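Local coordinates for protein rhamnosidase B (Bacillus sp., PDB 2OKX) that hydrolyses terminal alpha-L-rhamnose units from rhamnosides, as a family 78 glycoside hydrolase whose fold includes an alpha barrel, at residues R554-R558 with V586-F591; S804-Y808 with L819-I824; P895-A901 with V915-F919; G910-S916 with L927-P932. All blocks are in the same frame, centred on the assembly; numbering follows the deposited sequence.

Contact 1 (R554-R558 with V586-F591); sequences RHTTR and VNYYVF
Arg554, Thr557 and Arg558 of helix 544-559 meet Val586, Val590 and Phe591, at the end of helix 577-590, in a buried and largely apolar helix-to-helix contact within the six-hairpin glycosidase domain. The short segment axes approach to 10.3 Å at 115°, so the helices cross steeply. Phe591, the first residue to leave helical geometry, fills much of the junction. With its CG anti to the carbonyl carbon (chi1 -61°), the ring extends over to the partner helix. There CZ lies 3.6 Å from Arg554 O and 3.7 Å from Arg558 CB, both reached obliquely, while Thr557 CG2 comes in at the ring edge. Arg554 contributes its aliphatic part: CG rests 3.9 Å from Val590 CB, and CD passes beside Phe591 CE1. Bends at chi2 and chi3 take the guanidinium onward, where NH2 donates to a water at 2.8 Å; that water in turn donates to Val590 O, bridging the helices. Arg554 NH1 pairs with Glu551. Thr557 OG1 touches Val586 CG1 at 3.3 Å, but its hydrogen bond is to Ser553 O of its own helix. Beyond the pair, Val586 also packs on Tyr870 of helix 868-876, and Asn587 on Val597 of helix 595-603.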
loop_
_atom_site.group_PDB
_atom_site.type_symbol
_atom_site.label_atom_id
_atom_site.label_comp_id
_atom_site.label_asym_id
_atom_site.label_seq_id
_atom_site.Cartn_x
_atom_site.Cartn_y
_atom_site.Cartn_z
ATOM N N ARG A 554 3.280 -17.244 1.038
ATOM C CA ARG A 554 1.907 -17.399 0.568
ATOM C C ARG A 554 1.014 -16.362 1.260
ATOM O O ARG A 554 0.181 -15.716 0.621
ATOM C CB ARG A 554 1.410 -18.815 0.890
ATOM C CG ARG A 554 0.140 -19.260 0.166
ATOM C CD ARG A 554 -1.056 -19.406 1.103
ATOM N NE ARG A 554 -0.810 -20.266 2.266
ATOM C CZ ARG A 554 -0.992 -21.585 2.317
ATOM N NH1 ARG A 554 -0.732 -22.237 3.444
ATOM N NH2 ARG A 554 -1.438 -22.259 1.265
ATOM N N HIS A 555 1.183 -16.205 2.568
ATOM C CA HIS A 555 0.364 -15.248 3.306
ATOM C C HIS A 555 0.618 -13.813 2.840
ATOM O O HIS A 555 -0.315 -13.023 2.703
ATOM C CB HIS A 555 0.624 -15.362 4.809
ATOM C CG HIS A 555 -0.362 -14.606 5.640
ATOM N ND1 HIS A 555 -1.723 -14.803 5.536
ATOM C CD2 HIS A 555 -0.192 -13.637 6.570
ATOM C CE1 HIS A 555 -2.348 -13.986 6.365
ATOM N NE2 HIS A 555 -1.442 -13.269 7.005
ATOM N N THR A 556 1.879 -13.479 2.593
ATOM C CA THR A 556 2.234 -12.136 2.140
ATOM C C THR A 556 1.533 -11.826 0.814
ATOM O O THR A 556 0.996 -10.737 0.613
ATOM C CB THR A 556 3.751 -12.005 1.914
ATOM O OG1 THR A 556 4.446 -12.362 3.113
ATOM C CG2 THR A 556 4.111 -10.567 1.526
ATOM N N THR A 557 1.555 -12.798 -0.089
ATOM C CA THR A 557 0.942 -12.640 -1.404
ATOM C C THR A 557 -0.558 -12.420 -1.277
ATOM O O THR A 557 -1.121 -11.557 -1.942
ATOM C CB THR A 557 1.230 -13.877 -2.272
ATOM O OG1 THR A 557 2.648 -14.063 -2.350
ATOM C CG2 THR A 557 0.664 -13.695 -3.688
ATOM N N ARG A 558 -1.197 -13.199 -0.414
ATOM C CA ARG A 558 -2.631 -13.077 -0.176
ATOM C C ARG A 558 -2.986 -11.653 0.259
ATOM O O ARG A 558 -3.884 -11.028 -0.306
ATOM C CB ARG A 558 -3.050 -14.088 0.896
ATOM C CG ARG A 558 -4.523 -14.109 1.265
ATOM C CD ARG A 558 -4.844 -15.439 1.941
ATOM N NE ARG A 558 -3.820 -15.803 2.921
ATOM C CZ ARG A 558 -3.522 -17.053 3.265
ATOM N NH1 ARG A 558 -4.171 -18.067 2.705
ATOM N NH2 ARG A 558 -2.570 -17.293 4.158
ATOM N N VAL A 586 4.451 -15.484 -8.149
ATOM C CA VAL A 586 4.217 -16.220 -6.910
ATOM C C VAL A 586 2.757 -16.654 -6.889
ATOM O O VAL A 586 2.435 -17.794 -6.553
ATOM C CB VAL A 586 4.509 -15.354 -5.679
ATOM C CG1 VAL A 586 4.195 -16.128 -4.410
ATOM C CG2 VAL A 586 5.969 -14.931 -5.692
ATOM N N ASN A 587 1.879 -15.735 -7.267
ATOM C CA ASN A 587 0.449 -16.007 -7.324
ATOM C C ASN A 587 0.136 -17.223 -8.204
ATOM O O ASN A 587 -0.695 -18.059 -7.846
ATOM C CB ASN A 587 -0.286 -14.775 -7.861
ATOM C CG ASN A 587 -1.574 -15.129 -8.574
ATOM O OD1 ASN A 587 -2.522 -15.626 -7.965
ATOM N ND2 ASN A 587 -1.612 -14.880 -9.881
ATOM N N TYR A 588 0.797 -17.321 -9.353
ATOM C CA TYR A 588 0.558 -18.446 -10.261
ATOM C C TYR A 588 0.813 -19.776 -9.563
ATOM O O TYR A 588 0.096 -20.757 -9.777
ATOM C CB TYR A 588 1.472 -18.350 -11.500
ATOM C CG TYR A 588 1.194 -17.181 -12.423
ATOM C CD1 TYR A 588 2.224 -16.596 -13.156
ATOM C CD2 TYR A 588 -0.092 -16.660 -12.564
ATOM C CE1 TYR A 588 1.990 -15.518 -14.000
ATOM C CE2 TYR A 588 -0.342 -15.578 -13.415
ATOM C CZ TYR A 588 0.708 -15.010 -14.125
ATOM O OH TYR A 588 0.490 -13.915 -14.930
ATOM N N TYR A 589 1.845 -19.819 -8.728
ATOM C CA TYR A 589 2.167 -21.062 -8.045
ATOM C C TYR A 589 1.400 -21.340 -6.758
ATOM O O TYR A 589 1.122 -22.498 -6.450
ATOM C CB TYR A 589 3.674 -21.146 -7.778
ATOM C CG TYR A 589 4.458 -21.683 -8.962
ATOM C CD1 TYR A 589 4.579 -20.943 -10.135
ATOM C CD2 TYR A 589 5.047 -22.948 -8.916
ATOM C CE1 TYR A 589 5.266 -21.451 -11.244
ATOM C CE2 TYR A 589 5.739 -23.465 -10.019
ATOM C CZ TYR A 589 5.842 -22.711 -11.175
ATOM O OH TYR A 589 6.521 -23.210 -12.264
ATOM N N VAL A 590 1.039 -20.301 -6.012
ATOM C CA VAL A 590 0.328 -20.531 -4.755
ATOM C C VAL A 590 -1.194 -20.404 -4.810
ATOM O O VAL A 590 -1.889 -21.035 -4.011
ATOM C CB VAL A 590 0.865 -19.609 -3.634
ATOM C CG1 VAL A 590 2.386 -19.722 -3.561
ATOM C CG2 VAL A 590 0.435 -18.180 -3.870
ATOM N N PHE A 591 -1.714 -19.606 -5.743
ATOM C CA PHE A 591 -3.163 -19.425 -5.866
ATOM C C PHE A 591 -3.726 -19.770 -7.247
ATOM O O PHE A 591 -4.768 -20.418 -7.347
ATOM C CB PHE A 591 -3.553 -17.988 -5.511
ATOM C CG PHE A 591 -3.209 -17.599 -4.104
ATOM C CD1 PHE A 591 -3.626 -18.378 -3.034
ATOM C CD2 PHE A 591 -2.466 -16.450 -3.850
ATOM C CE1 PHE A 591 -3.310 -18.022 -1.725
ATOM C CE2 PHE A 591 -2.144 -16.082 -2.546
ATOM C CZ PHE A 591 -2.568 -16.871 -1.482
HETATM O O HOH W 1 -2.045 -21.995 -1.457
#

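Contact 2 (S804-Y808 with L819-I824); sequences SFFYY and LMLDDI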
loop_
_atom_site.group_PDB
_atom_site.type_symbol
_atom_site.label_atom_id
_atom_site.label_comp_id
_atom_site.label_asym_id
_atom_site.label_seq_id
_atom_site.Cartn_x
_atom_site.Cartn_y
_atom_site.Cartn_z
ATOM N N SER A 804 16.488 -10.248 -4.275
ATOM C CA SER A 804 16.807 -11.663 -4.088
ATOM C C SER A 804 16.094 -12.509 -5.142
ATOM O O SER A 804 16.625 -13.517 -5.602
ATOM C CB SER A 804 16.383 -12.140 -2.692
ATOM O OG SER A 804 17.256 -11.661 -1.682
ATOM N N PHE A 805 14.890 -12.091 -5.524
ATOM C CA PHE A 805 14.108 -12.826 -6.518
ATOM C C PHE A 805 14.889 -12.946 -7.822
ATOM O O PHE A 805 14.992 -14.032 -8.399
ATOM C CB PHE A 805 12.776 -12.113 -6.780
ATOM C CG PHE A 805 11.770 -12.949 -7.530
ATOM C CD1 PHE A 805 12.003 -13.338 -8.847
ATOM C CD2 PHE A 805 10.580 -13.335 -6.919
ATOM C CE1 PHE A 805 11.065 -14.099 -9.548
ATOM C CE2 PHE A 805 9.633 -14.094 -7.607
ATOM C CZ PHE A 805 9.875 -14.478 -8.926
ATOM N N PHE A 806 15.429 -11.826 -8.286
ATOM C CA PHE A 806 16.204 -11.813 -9.519
ATOM C C PHE A 806 17.469 -12.646 -9.334
ATOM O O PHE A 806 17.907 -13.341 -10.250
ATOM C CB PHE A 806 16.548 -10.369 -9.905
ATOM C CG PHE A 806 15.342 -9.528 -10.228
ATOM C CD1 PHE A 806 14.540 -9.832 -11.322
ATOM C CD2 PHE A 806 14.995 -8.443 -9.427
ATOM C CE1 PHE A 806 13.405 -9.068 -11.616
ATOM C CE2 PHE A 806 13.863 -7.672 -9.712
ATOM C CZ PHE A 806 13.067 -7.985 -10.806
ATOM N N TYR A 807 18.043 -12.589 -8.138
ATOM C CA TYR A 807 19.248 -13.352 -7.832
ATOM C C TYR A 807 18.964 -14.854 -7.940
ATOM O O TYR A 807 19.783 -15.617 -8.464
ATOM C CB TYR A 807 19.736 -12.993 -6.425
ATOM C CG TYR A 807 20.936 -13.778 -5.938
ATOM C CD1 TYR A 807 22.082 -13.915 -6.726
ATOM C CD2 TYR A 807 20.930 -14.366 -4.678
ATOM C CE1 TYR A 807 23.192 -14.620 -6.262
ATOM C CE2 TYR A 807 22.031 -15.068 -4.205
ATOM C CZ TYR A 807 23.156 -15.191 -5.002
ATOM O OH TYR A 807 24.238 -15.882 -4.519
ATOM N N TYR A 808 17.799 -15.273 -7.456
ATOM C CA TYR A 808 17.427 -16.686 -7.515
ATOM C C TYR A 808 17.188 -17.121 -8.961
ATOM O O TYR A 808 17.500 -18.252 -9.334
ATOM C CB TYR A 808 16.183 -16.957 -6.658
ATOM C CG TYR A 808 16.377 -16.669 -5.175
ATOM C CD1 TYR A 808 17.654 -16.610 -4.611
ATOM C CD2 TYR A 808 15.280 -16.466 -4.334
ATOM C CE1 TYR A 808 17.834 -16.351 -3.240
ATOM C CE2 TYR A 808 15.448 -16.209 -2.969
ATOM C CZ TYR A 808 16.724 -16.152 -2.430
ATOM O OH TYR A 808 16.889 -15.902 -1.083
ATOM N N LEU A 819 22.628 -23.466 -3.498
ATOM C CA LEU A 819 23.022 -22.147 -3.021
ATOM C C LEU A 819 21.765 -21.303 -2.817
ATOM O O LEU A 819 21.693 -20.483 -1.900
ATOM C CB LEU A 819 23.930 -21.459 -4.039
ATOM C CG LEU A 819 24.455 -20.087 -3.606
ATOM C CD1 LEU A 819 25.342 -20.248 -2.375
ATOM C CD2 LEU A 819 25.235 -19.444 -4.748
ATOM N N MET A 820 20.785 -21.505 -3.693
ATOM C CA MET A 820 19.520 -20.789 -3.615
ATOM C C MET A 820 18.829 -21.159 -2.305
ATOM O O MET A 820 18.369 -20.286 -1.569
ATOM C CB MET A 820 18.626 -21.161 -4.804
ATOM C CG MET A 820 17.301 -20.411 -4.863
ATOM S SD MET A 820 16.090 -21.219 -5.949
ATOM C CE MET A 820 16.884 -21.041 -7.546
ATOM N N LEU A 821 18.765 -22.455 -2.009
ATOM C CA LEU A 821 18.133 -22.909 -0.775
ATOM C C LEU A 821 18.829 -22.361 0.463
ATOM O O LEU A 821 18.171 -21.929 1.413
ATOM C CB LEU A 821 18.114 -24.441 -0.697
ATOM C CG LEU A 821 17.154 -25.170 -1.635
ATOM C CD1 LEU A 821 17.075 -26.637 -1.227
ATOM C CD2 LEU A 821 15.776 -24.530 -1.563
ATOM N N ASP A 822 20.156 -22.383 0.465
ATOM C CA ASP A 822 20.882 -21.871 1.618
ATOM C C ASP A 822 20.665 -20.377 1.800
ATOM O O ASP A 822 20.623 -19.886 2.929
ATOM C CB ASP A 822 22.375 -22.180 1.510
ATOM C CG ASP A 822 22.684 -23.642 1.769
ATOM O OD1 ASP A 822 21.911 -24.299 2.500
ATOM O OD2 ASP A 822 23.706 -24.133 1.259
ATOM N N ASP A 823 20.523 -19.651 0.696
ATOM C CA ASP A 823 20.294 -18.216 0.780
ATOM C C ASP A 823 18.906 -17.981 1.376
ATOM O O ASP A 823 18.727 -17.130 2.249
ATOM C CB ASP A 823 20.375 -17.566 -0.604
ATOM C CG ASP A 823 20.471 -16.049 -0.529
ATOM O OD1 ASP A 823 21.600 -15.528 -0.408
ATOM O OD2 ASP A 823 19.417 -15.377 -0.574
ATOM N N ILE A 824 17.921 -18.736 0.895
ATOM C CA ILE A 824 16.564 -18.607 1.403
ATOM C C ILE A 824 16.552 -18.910 2.899
ATOM O O ILE A 824 15.979 -18.157 3.690
ATOM C CB ILE A 824 15.599 -19.563 0.655
ATOM C CG1 ILE A 824 15.385 -19.059 -0.775
ATOM C CG2 ILE A 824 14.262 -19.658 1.386
ATOM C CD1 ILE A 824 14.600 -20.011 -1.658
HETATM O O HOH W 2 19.586 -12.918 -1.573
#
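Asp823 OD2 is gripped by three groups. Tyr808 OH donates to it over 2.6 Å, a water donates over 2.7 Å, and Asn827 ND2, one turn further along the helix, hydrogen-bonds to it as well. The tyrosine uses the anti lone pair, the one facing away from OD1, and its ring stands at 76° to the carboxylate plane, which it meets at the ring edge. The same water lies 2.6 Å from Ser804 OG, adding a second link across the contact; Ser804 OG is also bonded to Tyr843 OH.

The setting is an antiparallel helical hairpin: helices 801-813 and 817-833 follow one another after a short connection, and their segments run at 161°. Met820 and Ile824 pack against the same side of the Tyr808 ring, while Ser804 O, from the tyrosine's own helix, lies over the opposite face. Met820 CG makes an off-centre CH-pi contact, 4.2 Å from the ring centroid, and SD follows obliquely at 5.3 Å as a Met-aromatic contact. The bend at chi3 (-65°) then brings CE to 3.4 Å from Tyr808 O. Ile824 CG1 sits against Tyr808 CE2 at 3.6 Å, and Phe871 of helix 868-876 meets the ring edge-to-face. Tyr807 touches the other carboxylate oxygen, its CE2 edge turned to Asp823 OD1, which is hydrogen-bonded to a glycerol; the Tyr807 OH touches Leu819 CD2 at 3.7 Å and hydrogen-bonds to Leu788 O.

Contact 3 (P895-A901 with V915-F919); sequences PCDLTWA and VSWEF
Backbone hydrogen bonds join Ala901 to Trp917 and Thr899 to Phe919, where strand 900-906 begins to pair with strand 912-921 in an antiparallel hairpin. Ala901 and Trp917 form a hydrogen-bonded pair, with Ala901 N to Trp917 O at 3.0 Å and Trp917 N to Ala901 O at 2.9 Å; Phe919 N reaches Thr899 O at 2.9 Å. At the intervening non-hydrogen-bonded pair, Trp900 and Glu918 touch through their CB atoms at 3.5 Å before both side chains lead away.

CH-pi contacts dominate the opposite side of the sheet. The six-membered ring of Trp917 is held between Ala901 CB, 3.6 Å from its centroid over one face, and Pro895 CG, 3.9 Å from it over the other. Placing CG between the backbone N and the carbonyl carbon (chi1 48°) swings the indole back across its neighbour, and NE1 bonds to Leu877 O.

Edge contacts complete the packing: Phe919 CE1 lies 3.6 Å from Pro895 CB, with Leu898 O also near the ring plane. Pro895 opens a type II' turn closed by Leu898 N to Pro895 O at 2.8 Å. An indole clamped between aliphatic groups thus holds the loop to the sheet, with the Phe919 edge and Thr899 carbonyl as further ties.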
loop_
_atom_site.group_PDB
_atom_site.type_symbol
_atom_site.label_atom_id
_atom_site.label_comp_id
_atom_site.label_asym_id
_atom_site.label_seq_id
_atom_site.Cartn_x
_atom_site.Cartn_y
_atom_site.Cartn_z
ATOM N N PRO A 895 16.262 -31.908 -5.771
ATOM C CA PRO A 895 16.194 -32.162 -4.330
ATOM C C PRO A 895 17.265 -31.492 -3.474
ATOM O O PRO A 895 17.032 -31.213 -2.294
ATOM C CB PRO A 895 16.274 -33.685 -4.242
ATOM C CG PRO A 895 15.675 -34.134 -5.551
ATOM C CD PRO A 895 16.306 -33.181 -6.518
ATOM N N CYS A 896 18.432 -31.245 -4.057
ATOM C CA CYS A 896 19.526 -30.640 -3.308
ATOM C C CYS A 896 19.756 -31.518 -2.085
ATOM O O CYS A 896 20.015 -32.714 -2.227
ATOM C CB CYS A 896 19.165 -29.211 -2.888
ATOM S SG CYS A 896 18.847 -28.118 -4.282
ATOM N N ASP A 897 19.645 -30.951 -0.886
ATOM C CA ASP A 897 19.859 -31.745 0.327
ATOM C C ASP A 897 18.581 -32.216 1.012
ATOM O O ASP A 897 18.616 -32.661 2.160
ATOM C CB ASP A 897 20.722 -30.969 1.331
ATOM C CG ASP A 897 20.160 -29.591 1.661
ATOM O OD1 ASP A 897 20.860 -28.838 2.368
ATOM O OD2 ASP A 897 19.034 -29.257 1.222
ATOM N N LEU A 898 17.455 -32.129 0.310
ATOM C CA LEU A 898 16.171 -32.550 0.867
ATOM C C LEU A 898 15.950 -34.055 0.679
ATOM O O LEU A 898 16.472 -34.651 -0.267
ATOM C CB LEU A 898 15.039 -31.783 0.181
ATOM C CG LEU A 898 15.126 -30.253 0.239
ATOM C CD1 LEU A 898 13.969 -29.644 -0.548
ATOM C CD2 LEU A 898 15.094 -29.788 1.702
ATOM N N THR A 899 15.182 -34.673 1.575
ATOM C CA THR A 899 14.917 -36.107 1.454
ATOM C C THR A 899 13.574 -36.366 0.776
ATOM O O THR A 899 13.345 -37.442 0.220
ATOM C CB THR A 899 14.954 -36.815 2.823
ATOM O OG1 THR A 899 14.046 -36.178 3.726
ATOM C CG2 THR A 899 16.357 -36.762 3.398
ATOM N N TRP A 900 12.691 -35.373 0.823
ATOM C CA TRP A 900 11.381 -35.478 0.182
ATOM C C TRP A 900 10.757 -34.104 0.010
ATOM O O TRP A 900 11.163 -33.140 0.657
ATOM C CB TRP A 900 10.421 -36.376 0.983
ATOM C CG TRP A 900 10.092 -35.888 2.377
ATOM C CD1 TRP A 900 10.750 -36.203 3.531
ATOM C CD2 TRP A 900 9.044 -34.978 2.749
ATOM N NE1 TRP A 900 10.180 -35.546 4.599
ATOM C CE2 TRP A 900 9.133 -34.786 4.148
ATOM C CE3 TRP A 900 8.042 -34.305 2.036
ATOM C CZ2 TRP A 900 8.258 -33.948 4.851
ATOM C CZ3 TRP A 900 7.166 -33.466 2.738
ATOM C CH2 TRP A 900 7.283 -33.297 4.128
ATOM N N ALA A 901 9.784 -34.022 -0.889
ATOM C CA ALA A 901 9.063 -32.779 -1.146
ATOM C C ALA A 901 7.807 -33.118 -1.925
ATOM O O ALA A 901 7.738 -34.150 -2.601
ATOM C CB ALA A 901 9.923 -31.808 -1.938
ATOM N N VAL A 915 2.841 -33.014 -7.672
ATOM C CA VAL A 915 4.095 -33.754 -7.711
ATOM C C VAL A 915 4.599 -34.087 -6.314
ATOM O O VAL A 915 4.532 -33.265 -5.405
ATOM C CB VAL A 915 5.199 -32.942 -8.430
ATOM C CG1 VAL A 915 6.551 -33.629 -8.272
ATOM C CG2 VAL A 915 4.852 -32.782 -9.905
ATOM N N SER A 916 5.093 -35.305 -6.141
ATOM C CA SER A 916 5.657 -35.698 -4.860
ATOM C C SER A 916 6.843 -36.605 -5.134
ATOM O O SER A 916 6.821 -37.399 -6.081
ATOM C CB SER A 916 4.626 -36.441 -4.008
ATOM O OG SER A 916 4.349 -37.727 -4.537
ATOM N N TRP A 917 7.891 -36.471 -4.329
ATOM C CA TRP A 917 9.051 -37.327 -4.481
ATOM C C TRP A 917 9.787 -37.485 -3.165
ATOM O O TRP A 917 9.653 -36.664 -2.260
ATOM C CB TRP A 917 10.019 -36.813 -5.572
ATOM C CG TRP A 917 10.397 -35.350 -5.533
ATOM C CD1 TRP A 917 9.975 -34.374 -6.397
ATOM C CD2 TRP A 917 11.329 -34.717 -4.643
ATOM N NE1 TRP A 917 10.592 -33.179 -6.105
ATOM C CE2 TRP A 917 11.426 -33.360 -5.033
ATOM C CE3 TRP A 917 12.090 -35.163 -3.553
ATOM C CZ2 TRP A 917 12.255 -32.445 -4.371
ATOM C CZ3 TRP A 917 12.914 -34.251 -2.892
ATOM C CH2 TRP A 917 12.988 -32.909 -3.304
ATOM N N GLU A 918 10.540 -38.571 -3.056
ATOM C CA GLU A 918 11.324 -38.835 -1.863
ATOM C C GLU A 918 12.391 -39.860 -2.201
ATOM O O GLU A 918 12.193 -40.698 -3.081
ATOM C CB GLU A 918 10.428 -39.366 -0.745
ATOM C CG GLU A 918 9.986 -40.802 -0.904
ATOM C CD GLU A 918 9.071 -41.242 0.220
ATOM O OE1 GLU A 918 7.898 -40.817 0.230
ATOM O OE2 GLU A 918 9.525 -41.998 1.103
ATOM N N PHE A 919 13.536 -39.779 -1.530
ATOM C CA PHE A 919 14.596 -40.749 -1.768
ATOM C C PHE A 919 14.242 -42.010 -0.999
ATOM O O PHE A 919 13.989 -41.956 0.204
ATOM C CB PHE A 919 15.952 -40.215 -1.295
ATOM C CG PHE A 919 16.574 -39.234 -2.239
ATOM C CD1 PHE A 919 16.382 -37.867 -2.076
ATOM C CD2 PHE A 919 17.337 -39.681 -3.317
ATOM C CE1 PHE A 919 16.937 -36.957 -2.973
ATOM C CE2 PHE A 919 17.895 -38.781 -4.217
ATOM C CZ PHE A 919 17.694 -37.414 -4.046
#

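Contact 4 (G910-S916 with L927-P932); sequences GGHIAVS and LRIEAP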
loop_
_atom_site.group_PDB
_atom_site.type_symbol
_atom_site.label_atom_id
_atom_site.label_comp_id
_atom_site.label_asym_id
_atom_site.label_seq_id
_atom_site.Cartn_x
_atom_site.Cartn_y
_atom_site.Cartn_z
ATOM N N GLY A 910 -7.611 -24.701 -15.632
ATOM C CA GLY A 910 -8.344 -25.518 -14.684
ATOM C C GLY A 910 -7.563 -26.787 -14.393
ATOM O O GLY A 910 -6.774 -27.242 -15.227
ATOM N N GLY A 911 -7.787 -27.367 -13.221
ATOM C CA GLY A 911 -7.068 -28.571 -12.856
ATOM C C GLY A 911 -5.738 -28.184 -12.239
ATOM O O GLY A 911 -5.492 -27.006 -11.974
ATOM N N HIS A 912 -4.869 -29.158 -12.006
ATOM C CA HIS A 912 -3.577 -28.842 -11.415
ATOM C C HIS A 912 -2.514 -29.878 -11.732
ATOM O O HIS A 912 -2.799 -30.921 -12.323
ATOM C CB HIS A 912 -3.708 -28.720 -9.893
ATOM C CG HIS A 912 -4.112 -29.993 -9.219
ATOM N ND1 HIS A 912 -3.633 -31.225 -9.611
ATOM C CD2 HIS A 912 -4.931 -30.226 -8.167
ATOM C CE1 HIS A 912 -4.142 -32.163 -8.831
ATOM N NE2 HIS A 912 -4.932 -31.583 -7.946
ATOM N N ILE A 913 -1.288 -29.563 -11.331
ATOM C CA ILE A 913 -0.150 -30.451 -11.500
ATOM C C ILE A 913 0.275 -30.798 -10.071
ATOM O O ILE A 913 0.661 -29.911 -9.311
ATOM C CB ILE A 913 1.040 -29.745 -12.186
ATOM C CG1 ILE A 913 0.616 -29.155 -13.537
ATOM C CG2 ILE A 913 2.177 -30.740 -12.386
ATOM C CD1 ILE A 913 0.254 -30.184 -14.581
ATOM N N ALA A 914 0.174 -32.066 -9.692
ATOM C CA ALA A 914 0.576 -32.476 -8.351
ATOM C C ALA A 914 1.830 -33.330 -8.473
ATOM O O ALA A 914 1.888 -34.248 -9.292
ATOM C CB ALA A 914 -0.540 -33.263 -7.674
ATOM N N VAL A 915 2.841 -33.014 -7.672
ATOM C CA VAL A 915 4.095 -33.754 -7.711
ATOM C C VAL A 915 4.599 -34.087 -6.314
ATOM O O VAL A 915 4.532 -33.265 -5.405
ATOM C CB VAL A 915 5.199 -32.942 -8.430
ATOM C CG1 VAL A 915 6.551 -33.629 -8.272
ATOM C CG2 VAL A 915 4.852 -32.782 -9.905
ATOM N N SER A 916 5.093 -35.305 -6.141
ATOM C CA SER A 916 5.657 -35.698 -4.860
ATOM C C SER A 916 6.843 -36.605 -5.134
ATOM O O SER A 916 6.821 -37.399 -6.081
ATOM C CB SER A 916 4.626 -36.441 -4.008
ATOM O OG SER A 916 4.349 -37.727 -4.537
ATOM N N LEU A 927 8.941 -40.967 -7.524
ATOM C CA LEU A 927 8.289 -39.735 -7.959
ATOM C C LEU A 927 6.893 -39.989 -8.511
ATOM O O LEU A 927 6.698 -40.900 -9.311
ATOM C CB LEU A 927 9.151 -39.059 -9.038
ATOM C CG LEU A 927 8.559 -37.919 -9.876
ATOM C CD1 LEU A 927 8.357 -36.697 -9.000
ATOM C CD2 LEU A 927 9.498 -37.580 -11.035
ATOM N N ARG A 928 5.928 -39.180 -8.078
ATOM C CA ARG A 928 4.547 -39.295 -8.539
ATOM C C ARG A 928 4.140 -37.955 -9.156
ATOM O O ARG A 928 4.425 -36.884 -8.601
ATOM C CB ARG A 928 3.622 -39.623 -7.361
ATOM C CG ARG A 928 2.149 -39.784 -7.731
ATOM C CD ARG A 928 1.275 -39.808 -6.476
ATOM N NE ARG A 928 -0.145 -40.000 -6.772
ATOM C CZ ARG A 928 -0.700 -41.170 -7.075
ATOM N NH1 ARG A 928 0.040 -42.271 -7.127
ATOM N NH2 ARG A 928 -2.002 -41.238 -7.319
ATOM N N ILE A 929 3.479 -38.024 -10.306
ATOM C CA ILE A 929 3.024 -36.844 -11.024
ATOM C C ILE A 929 1.561 -37.060 -11.401
ATOM O O ILE A 929 1.200 -38.110 -11.933
ATOM C CB ILE A 929 3.828 -36.648 -12.332
ATOM C CG1 ILE A 929 5.310 -36.448 -12.010
ATOM C CG2 ILE A 929 3.283 -35.453 -13.114
ATOM C CD1 ILE A 929 6.218 -36.607 -13.222
ATOM N N GLU A 930 0.720 -36.073 -11.123
ATOM C CA GLU A 930 -0.689 -36.176 -11.470
ATOM C C GLU A 930 -1.073 -34.909 -12.218
ATOM O O GLU A 930 -0.796 -33.798 -11.763
ATOM C CB GLU A 930 -1.538 -36.338 -10.206
ATOM C CG GLU A 930 -2.968 -36.773 -10.483
ATOM C CD GLU A 930 -3.657 -37.351 -9.256
ATOM O OE1 GLU A 930 -4.764 -37.914 -9.413
ATOM O OE2 GLU A 930 -3.094 -37.241 -8.139
ATOM N N ALA A 931 -1.698 -35.072 -13.378
ATOM C CA ALA A 931 -2.098 -33.921 -14.177
ATOM C C ALA A 931 -3.215 -34.301 -15.140
ATOM O O ALA A 931 -3.470 -35.480 -15.358
ATOM C CB ALA A 931 -0.901 -33.398 -14.956
ATOM N N PRO A 932 -3.912 -33.301 -15.706
ATOM C CA PRO A 932 -5.002 -33.564 -16.653
ATOM C C PRO A 932 -4.449 -34.344 -17.846
ATOM O O PRO A 932 -3.332 -34.093 -18.287
ATOM C CB PRO A 932 -5.475 -32.162 -17.025
ATOM C CG PRO A 932 -5.244 -31.392 -15.751
ATOM C CD PRO A 932 -3.858 -31.867 -15.356
#
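Ala914 and Glu930 exchange two backbone hydrogen bonds, Ala914 N to Glu930 O at 2.9 Å and Glu930 N to Ala914 O at 2.8 Å. Ser916 and Arg928 repeat the pattern, with Ser916 N to Arg928 O at 3.0 Å and Arg928 N to Ser916 O at 2.8 Å. Between these pairs Val915 faces Ile929 as a non-hydrogen-bonded pair of the antiparallel hairpin.

Ala914, Ser916, Arg928 and Glu930 share the more polar face, where Ser916 OG, between its backbone N and carbonyl carbon (chi1 70°), lies 3.5 Å from Arg928 CB. On the Val915 and Ile929 side the packing is buried: Val915 CG1 meets Leu927 CD1 at 3.6 Å, and Ile913 CD1 presses tightly on Ala931 CB at 3.4 Å. Val939 of strand 936-939 also contacts Leu927 and Ile929.

At the far end Pro932 has no N-H, and His912 O meets its CD at 3.3 Å instead. The bonding ladder thus stops at Ala914 and Glu930, and toward Pro932 C-H...O contacts and apolar packing join the strands.

How the contacts relate
Along the chain the contacts come in series, except that contacts 3 and 4 overlap in Val915 and Ser916. Contacts 1 and 2 belong to the helical glycosidase domain; their centres are 18 Å apart, and Val586 of one packs on Phe805 of the other. Contacts 3 and 4 use the two edges of strand 912-921, their centres 15 Å apart, and so join three consecutive strands of one C-terminal sheet, with Trp917 packed on Leu927. Contact 2 meets contact 3 where Leu821 packs on Cys896, and the Asp897-Arg825 salt bridge lies at the same boundary. The set thus runs from inside the helical domain, across its interface, to the sheet beside it.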